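Local coordinates for UPF0147 protein MMP1188 (Methanococcus maripaludis S2, PDB 2QZG) that is of unknown function but belongs to the UPF0147 family of archaeal proteins and forms an all-helical subunit that pairs with a second copy, at residues Q52-I55 with V56-T60; A61-Y64 with L65-S69; Q81-G84 with I85-L89. One frame throughout, in Å; residues are numbered along the deposited sequence.

Contact 1. Residues Q52-I55 with V56-T60; sequences QELI and VRSAT
R57 N donates to E53 O at 3.1 Å with an N-H...O angle of 165°, closing the first turn of helix 54-68; S58 N to L54 O and A59 N to I55 O continue the ladder. Q52 is still extended, E53 holds the N-cap position, and the helical backbone starts at L54. L54 O takes a second bond from the hydroxyl of its partner: S58 OG gives its proton to L54 O at 2.8 Å from above the carbonyl plane, on the opposite face from S58 N. T60 OG1 repeats this two residues on, donating to V56 O at 2.7 Å. This is the first turn of a helix in an all-helical fold, and the side chain of R57 runs back from it against the entering chain. With CG anti to its own carbonyl carbon (chi1 -63°) and the chain extended as far as NE, the guanidinium lies with one face over the peptide joining E53 to L54, while R57 NH1 stands 3.5 Å from L54 CD2. R57 NE is hydrogen-bonded to N49 O. Replacing R57 by an alanine would probably leave N49 O without this donor and set the chain before the helix freer to move. Q52 slides past R57 the other way, its OE1 3.7 Å from R57 CG, and its side chain crosses that of V56 at about a right angle, Q52 NE2 coming near V56 CG1. A water accepts from Q52 NE2 at 3.1 Å and donates to T60 OG1, bridging the entering chain to the second turn.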
loop_
_atom_site.group_PDB
_atom_site.type_symbol
_atom_site.label_atom_id
_atom_site.label_comp_id
_atom_site.label_asym_id
_atom_site.label_seq_id
_atom_site.Cartn_x
_atom_site.Cartn_y
_atom_site.Cartn_z
ATOM N N GLN C 52 11.745 19.566 -7.742
ATOM C CA GLN C 52 10.991 18.792 -8.736
ATOM C C GLN C 52 9.473 18.777 -8.486
ATOM O O GLN C 52 9.014 18.978 -7.362
ATOM C CB GLN C 52 11.507 17.352 -8.753
ATOM C CG GLN C 52 13.005 17.208 -8.971
ATOM C CD GLN C 52 13.497 15.817 -8.621
ATOM O OE1 GLN C 52 12.974 15.169 -7.714
ATOM N NE2 GLN C 52 14.501 15.344 -9.346
ATOM N N GLU C 53 8.696 18.524 -9.540
ATOM C CA GLU C 53 7.253 18.345 -9.386
ATOM C C GLU C 53 6.980 16.939 -8.846
ATOM O O GLU C 53 7.878 16.084 -8.870
ATOM C CB GLU C 53 6.524 18.595 -10.711
ATOM C CG GLU C 53 6.896 19.919 -11.383
ATOM C CD GLU C 53 6.258 20.105 -12.754
ATOM O OE1 GLU C 53 5.136 19.578 -12.975
ATOM O OE2 GLU C 53 6.872 20.793 -13.610
ATOM N N LEU C 54 5.759 16.707 -8.350
ATOM C CA LEU C 54 5.424 15.491 -7.585
ATOM C C LEU C 54 5.681 14.173 -8.315
ATOM O O LEU C 54 6.174 13.224 -7.705
ATOM C CB LEU C 54 3.963 15.517 -7.122
ATOM C CG LEU C 54 3.604 15.876 -5.679
ATOM C CD1 LEU C 54 2.081 15.860 -5.511
ATOM C CD2 LEU C 54 4.238 14.883 -4.741
ATOM N N ILE C 55 5.330 14.120 -9.603
ATOM C CA ILE C 55 5.516 12.906 -10.436
ATOM C C ILE C 55 6.981 12.466 -10.471
ATOM O O ILE C 55 7.288 11.295 -10.263
ATOM C CB ILE C 55 5.004 13.113 -11.899
ATOM C CG1 ILE C 55 3.530 13.529 -11.918
ATOM C CG2 ILE C 55 5.245 11.863 -12.787
ATOM C CD1 ILE C 55 2.643 12.743 -11.003
ATOM N N VAL C 56 7.872 13.421 -10.706
ATOM C CA VAL C 56 9.321 13.154 -10.738
ATOM C C VAL C 56 9.891 12.769 -9.357
ATOM O O VAL C 56 10.688 11.839 -9.261
ATOM C CB VAL C 56 10.099 14.311 -11.390
ATOM C CG1 VAL C 56 11.597 14.030 -11.388
ATOM C CG2 VAL C 56 9.610 14.524 -12.818
ATOM N N ARG C 57 9.457 13.441 -8.294
ATOM C CA ARG C 57 9.918 13.100 -6.942
ATOM C C ARG C 57 9.474 11.687 -6.518
ATOM O O ARG C 57 10.232 10.953 -5.859
ATOM C CB ARG C 57 9.348 14.065 -5.909
ATOM C CG ARG C 57 9.729 15.515 -6.001
ATOM C CD ARG C 57 9.005 16.171 -4.848
ATOM N NE ARG C 57 8.770 17.591 -5.027
ATOM C CZ ARG C 57 7.616 18.190 -4.744
ATOM N NH1 ARG C 57 6.579 17.480 -4.305
ATOM N NH2 ARG C 57 7.491 19.499 -4.929
ATOM N N SER C 58 8.231 11.342 -6.850
ATOM C CA SER C 58 7.679 10.010 -6.560
ATOM C C SER C 58 8.492 8.940 -7.259
ATOM O O SER C 58 8.874 7.941 -6.658
ATOM C CB SER C 58 6.229 9.928 -7.059
ATOM O OG SER C 58 5.462 10.904 -6.390
ATOM N N ALA C 59 8.743 9.167 -8.541
ATOM C CA ALA C 59 9.512 8.261 -9.380
ATOM C C ALA C 59 10.937 8.084 -8.876
ATOM O O ALA C 59 11.478 6.984 -8.925
ATOM C CB ALA C 59 9.539 8.786 -10.785
ATOM N N THR C 60 11.551 9.182 -8.451
ATOM C CA THR C 60 12.896 9.157 -7.872
ATOM C C THR C 60 12.898 8.293 -6.603
ATOM O O THR C 60 13.813 7.490 -6.401
ATOM C CB THR C 60 13.371 10.569 -7.543
ATOM O OG1 THR C 60 13.251 11.378 -8.725
ATOM C CG2 THR C 60 14.839 10.579 -7.041
HETATM O O HOH W 1 15.356 12.361 -9.756
#

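Contact 2. Residues A61-Y64 with L65-S69; sequences AIQY and LDDIS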
loop_
_atom_site.group_PDB
_atom_site.type_symbol
_atom_site.label_atom_id
_atom_site.label_comp_id
_atom_site.label_asym_id
_atom_site.label_seq_id
_atom_site.Cartn_x
_atom_site.Cartn_y
_atom_site.Cartn_z
ATOM N N ALA C 61 11.878 8.473 -5.762
ATOM C CA ALA C 61 11.733 7.671 -4.550
ATOM C C ALA C 61 11.503 6.197 -4.895
ATOM O O ALA C 61 12.097 5.308 -4.275
ATOM C CB ALA C 61 10.611 8.201 -3.721
ATOM N N ILE C 62 10.659 5.941 -5.898
ATOM C CA ILE C 62 10.415 4.579 -6.356
ATOM C C ILE C 62 11.716 3.973 -6.835
ATOM O O ILE C 62 11.996 2.817 -6.535
ATOM C CB ILE C 62 9.351 4.507 -7.480
ATOM C CG1 ILE C 62 7.960 4.804 -6.914
ATOM C CG2 ILE C 62 9.386 3.154 -8.169
ATOM C CD1 ILE C 62 6.896 5.070 -7.999
ATOM N N GLN C 63 12.497 4.766 -7.572
ATOM C CA GLN C 63 13.754 4.308 -8.156
ATOM C C GLN C 63 14.730 3.836 -7.090
ATOM O O GLN C 63 15.311 2.767 -7.229
ATOM C CB GLN C 63 14.400 5.405 -9.003
ATOM C CG GLN C 63 15.513 4.920 -9.897
ATOM C CD GLN C 63 15.028 4.549 -11.286
ATOM O OE1 GLN C 63 14.733 5.430 -12.109
ATOM N NE2 GLN C 63 14.971 3.246 -11.574
ATOM N N TYR C 64 14.909 4.630 -6.036
ATOM C CA TYR C 64 15.735 4.220 -4.885
ATOM C C TYR C 64 15.325 2.854 -4.341
ATOM O O TYR C 64 16.163 2.016 -4.056
ATOM C CB TYR C 64 15.674 5.248 -3.747
ATOM C CG TYR C 64 16.611 6.420 -3.919
ATOM C CD1 TYR C 64 18.002 6.244 -3.878
ATOM C CD2 TYR C 64 16.116 7.709 -4.124
ATOM C CE1 TYR C 64 18.879 7.337 -4.039
ATOM C CE2 TYR C 64 16.985 8.806 -4.290
ATOM C CZ TYR C 64 18.359 8.610 -4.245
ATOM O OH TYR C 64 19.212 9.690 -4.408
ATOM N N LEU C 65 14.021 2.648 -4.214
ATOM C CA LEU C 65 13.478 1.424 -3.636
ATOM C C LEU C 65 13.567 0.251 -4.597
ATOM O O LEU C 65 13.884 -0.868 -4.179
ATOM C CB LEU C 65 12.031 1.653 -3.174
ATOM C CG LEU C 65 11.918 2.628 -1.994
ATOM C CD1 LEU C 65 10.455 2.969 -1.726
ATOM C CD2 LEU C 65 12.614 2.086 -0.724
ATOM N N ASP C 66 13.312 0.505 -5.882
ATOM C CA ASP C 66 13.429 -0.546 -6.916
ATOM C C ASP C 66 14.869 -1.008 -7.086
ATOM O O ASP C 66 15.117 -2.186 -7.294
ATOM C CB ASP C 66 12.899 -0.069 -8.268
ATOM C CG ASP C 66 11.392 -0.125 -8.366
ATOM O OD1 ASP C 66 10.711 -0.553 -7.402
ATOM O OD2 ASP C 66 10.871 0.259 -9.435
ATOM N N ASP C 67 15.814 -0.072 -7.005
ATOM C CA ASP C 67 17.239 -0.396 -7.105
ATOM C C ASP C 67 17.699 -1.290 -5.956
ATOM O O ASP C 67 18.551 -2.154 -6.139
ATOM C CB ASP C 67 18.096 0.883 -7.121
ATOM C CG ASP C 67 17.970 1.677 -8.424
ATOM O OD1 ASP C 67 17.052 1.396 -9.253
ATOM O OD2 ASP C 67 18.800 2.601 -8.600
ATOM N N ILE C 68 17.148 -1.061 -4.770
ATOM C CA ILE C 68 17.561 -1.796 -3.572
ATOM C C ILE C 68 16.793 -3.114 -3.423
ATOM O O ILE C 68 17.150 -3.963 -2.610
ATOM C CB ILE C 68 17.452 -0.909 -2.291
ATOM C CG1 ILE C 68 18.512 -1.304 -1.261
ATOM C CG2 ILE C 68 16.034 -0.918 -1.705
ATOM C CD1 ILE C 68 19.888 -0.702 -1.518
ATOM N N SER C 69 15.757 -3.278 -4.242
ATOM C CA SER C 69 14.885 -4.449 -4.222
ATOM C C SER C 69 15.594 -5.687 -4.724
ATOM O O SER C 69 15.177 -6.803 -4.427
ATOM C CB SER C 69 13.638 -4.200 -5.085
ATOM O OG SER C 69 13.902 -4.463 -6.466
#
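D66 N reaches I62 O at 2.7 Å, nearly in line with the carbonyl, and D67 N binds Q63 O at 2.9 Å; these two are the shorter backbone bonds of this last part of helix 54-68. L65 N to A61 O is longer, and I68 N to Y64 O, at 3.3 Å and 140°, is weak. S69 OG donates to D66 O at 2.7 Å, and S69 N adds a weak bond to the same oxygen. The two aspartates find their contacts in different ways. D66 lies alongside I62, pointing the same way, with OD2 3.5 Å from the methyl I62 CG2. D67 has CG beside its own backbone N (chi1 -71°), which brings OD1 to 3.0 Å from Q63 O; both are acceptors, so this approach is not a bond. The bent Q63 chain brings NE2 to 3.6 Å from D67 OD1, with the amide and carboxylate planes 44° apart. The polar residues Q63, D66 and D67 are exposed, while A61 and L65 are buried. A61, I62 and L65 pack on helix 76-90, Y64 and I68 turn to helix 34-46, and S69 O accepts from R79, tying the end of this helix to the start of the next.

Contact 3. Residues Q81-G84 with I85-L89; sequences QIWG and IVSEL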
loop_
_atom_site.group_PDB
_atom_site.type_symbol
_atom_site.label_atom_id
_atom_site.label_comp_id
_atom_site.label_asym_id
_atom_site.label_seq_id
_atom_site.Cartn_x
_atom_site.Cartn_y
_atom_site.Cartn_z
ATOM N N GLN C 81 6.841 -4.252 3.183
ATOM C CA GLN C 81 6.699 -2.837 3.499
ATOM C C GLN C 81 7.015 -2.007 2.272
ATOM O O GLN C 81 6.285 -1.080 1.963
ATOM C CB GLN C 81 7.587 -2.423 4.695
ATOM C CG GLN C 81 7.067 -2.957 6.034
ATOM C CD GLN C 81 8.082 -2.845 7.171
ATOM O OE1 GLN C 81 9.211 -2.429 6.974
ATOM N NE2 GLN C 81 7.676 -3.262 8.367
ATOM N N ILE C 82 8.088 -2.354 1.559
ATOM C CA ILE C 82 8.482 -1.601 0.369
ATOM C C ILE C 82 7.468 -1.733 -0.781
ATOM O O ILE C 82 7.192 -0.749 -1.450
ATOM C CB ILE C 82 9.896 -1.949 -0.072
ATOM C CG1 ILE C 82 10.897 -1.362 0.940
ATOM C CG2 ILE C 82 10.181 -1.464 -1.516
ATOM C CD1 ILE C 82 12.210 -2.014 0.917
ATOM N N TRP C 83 6.917 -2.931 -0.981
ATOM C CA TRP C 83 5.844 -3.154 -1.955
ATOM C C TRP C 83 4.648 -2.216 -1.680
ATOM O O TRP C 83 4.169 -1.538 -2.583
ATOM C CB TRP C 83 5.427 -4.629 -2.011
ATOM C CG TRP C 83 4.150 -4.872 -2.812
ATOM C CD1 TRP C 83 3.912 -4.505 -4.107
ATOM C CD2 TRP C 83 2.961 -5.522 -2.356
ATOM N NE1 TRP C 83 2.642 -4.897 -4.489
ATOM C CE2 TRP C 83 2.045 -5.528 -3.431
ATOM C CE3 TRP C 83 2.586 -6.119 -1.146
ATOM C CZ2 TRP C 83 0.771 -6.093 -3.328
ATOM C CZ3 TRP C 83 1.318 -6.698 -1.053
ATOM C CH2 TRP C 83 0.436 -6.685 -2.137
ATOM N N GLY C 84 4.252 -2.100 -0.411
ATOM C CA GLY C 84 3.210 -1.165 -0.022
ATOM C C GLY C 84 3.519 0.309 -0.260
ATOM O O GLY C 84 2.647 1.030 -0.732
ATOM N N ILE C 85 4.734 0.756 0.088
ATOM C CA ILE C 85 5.198 2.115 -0.167
ATOM C C ILE C 85 5.285 2.398 -1.680
ATOM O O ILE C 85 4.848 3.452 -2.134
ATOM C CB ILE C 85 6.597 2.377 0.487
ATOM C CG1 ILE C 85 6.530 2.254 2.015
ATOM C CG2 ILE C 85 7.158 3.732 0.041
ATOM C CD1 ILE C 85 7.903 1.994 2.689
ATOM N N VAL C 86 5.843 1.470 -2.461
ATOM C CA VAL C 86 5.929 1.671 -3.926
ATOM C C VAL C 86 4.533 1.781 -4.537
ATOM O O VAL C 86 4.269 2.687 -5.332
ATOM C CB VAL C 86 6.759 0.560 -4.615
ATOM C CG1 VAL C 86 6.582 0.576 -6.170
ATOM C CG2 VAL C 86 8.241 0.715 -4.233
ATOM N N SER C 87 3.642 0.864 -4.143
ATOM C CA SER C 87 2.247 0.866 -4.604
ATOM C C SER C 87 1.584 2.220 -4.370
ATOM O O SER C 87 0.906 2.746 -5.232
ATOM C CB SER C 87 1.462 -0.212 -3.867
ATOM O OG SER C 87 2.032 -1.464 -4.156
ATOM N N GLU C 88 1.757 2.740 -3.167
ATOM C CA GLU C 88 1.214 4.042 -2.807
ATOM C C GLU C 88 1.875 5.188 -3.565
ATOM O O GLU C 88 1.171 6.073 -4.052
ATOM C CB GLU C 88 1.320 4.254 -1.317
ATOM C CG GLU C 88 0.444 3.314 -0.494
ATOM C CD GLU C 88 0.781 3.414 0.984
ATOM O OE1 GLU C 88 1.512 4.346 1.333
ATOM O OE2 GLU C 88 0.322 2.587 1.798
ATOM N N LEU C 89 3.205 5.153 -3.696
ATOM C CA LEU C 89 3.940 6.155 -4.507
ATOM C C LEU C 89 3.435 6.227 -5.939
ATOM O O LEU C 89 3.380 7.304 -6.533
ATOM C CB LEU C 89 5.454 5.886 -4.498
ATOM C CG LEU C 89 6.196 6.394 -3.263
ATOM C CD1 LEU C 89 7.587 5.744 -3.092
ATOM C CD2 LEU C 89 6.332 7.924 -3.306
#
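S87 has OG anti to its own carbonyl carbon (chi1 -61°), which folds the hydroxyl back along the helix to W83 O, while W83, with CG anti to the backbone N (chi1 169°), turns one face of its indole to the same hydroxyl. S87 OG donates to W83 O at 2.7 Å from above the carbonyl plane, 38° out of it, and S87 N reaches that oxygen at 2.9 Å from the opposite face, so two bonds from one residue grip it. The hydroxyl also sits over one face of the indole, 3.5 Å from W83 NE1. The N-H of the ring is spent on T91 OG1 of the second subunit, which also packs on S87. One turn of helix 76-90 is thus fitted to the dimer interface, where W83 meets K15 of the second subunit and E88 packs on W83 of that subunit. G84 offers no side chain here; its carbonyl accepts from E88 N at 3.1 Å, and the extended E88 chain passes close to it, with E88 CG 3.2 Å from G84 O. On another side of the helix the contact is apolar: I82 CG2 and V86 CG2 meet at 4.0 Å. I85 CG1 lies 3.3 Å from the backbone oxygen Q81 O. I82 and I85 both pack on L65 of helix 54-68, and I82 also touches I26 of helix 12-27, as E88 touches I19 and M22. Aliphatic branches of I82 and I85 thus pack within the subunit, while at the second subunit the W83 carbonyl oxygen, the S87 hydroxyl and the indole N-H each have a hydrogen-bond partner, consistent with their largely buried setting.

How the contacts relate
Following the chain from the N terminus, helices 12-27 and 34-46 come first, and contact 1 then opens helix 54-68. Contact 2 adjoins it directly and continues the same helix; after a loop, contact 3 lies on helix 76-90. All three are local and in series: none closes a long loop, and none nests in or crosses another. Their ties are lateral, because helix 76-90 packs back along helix 54-68. I62 CG1 meets L89 CB at 3.6 Å and L65 CD1 meets I85 CG2 at 3.8 Å, joining contacts 2 and 3, while S58 CB touches L89 O to link contact 1. Contact 3 alone reaches the second subunit.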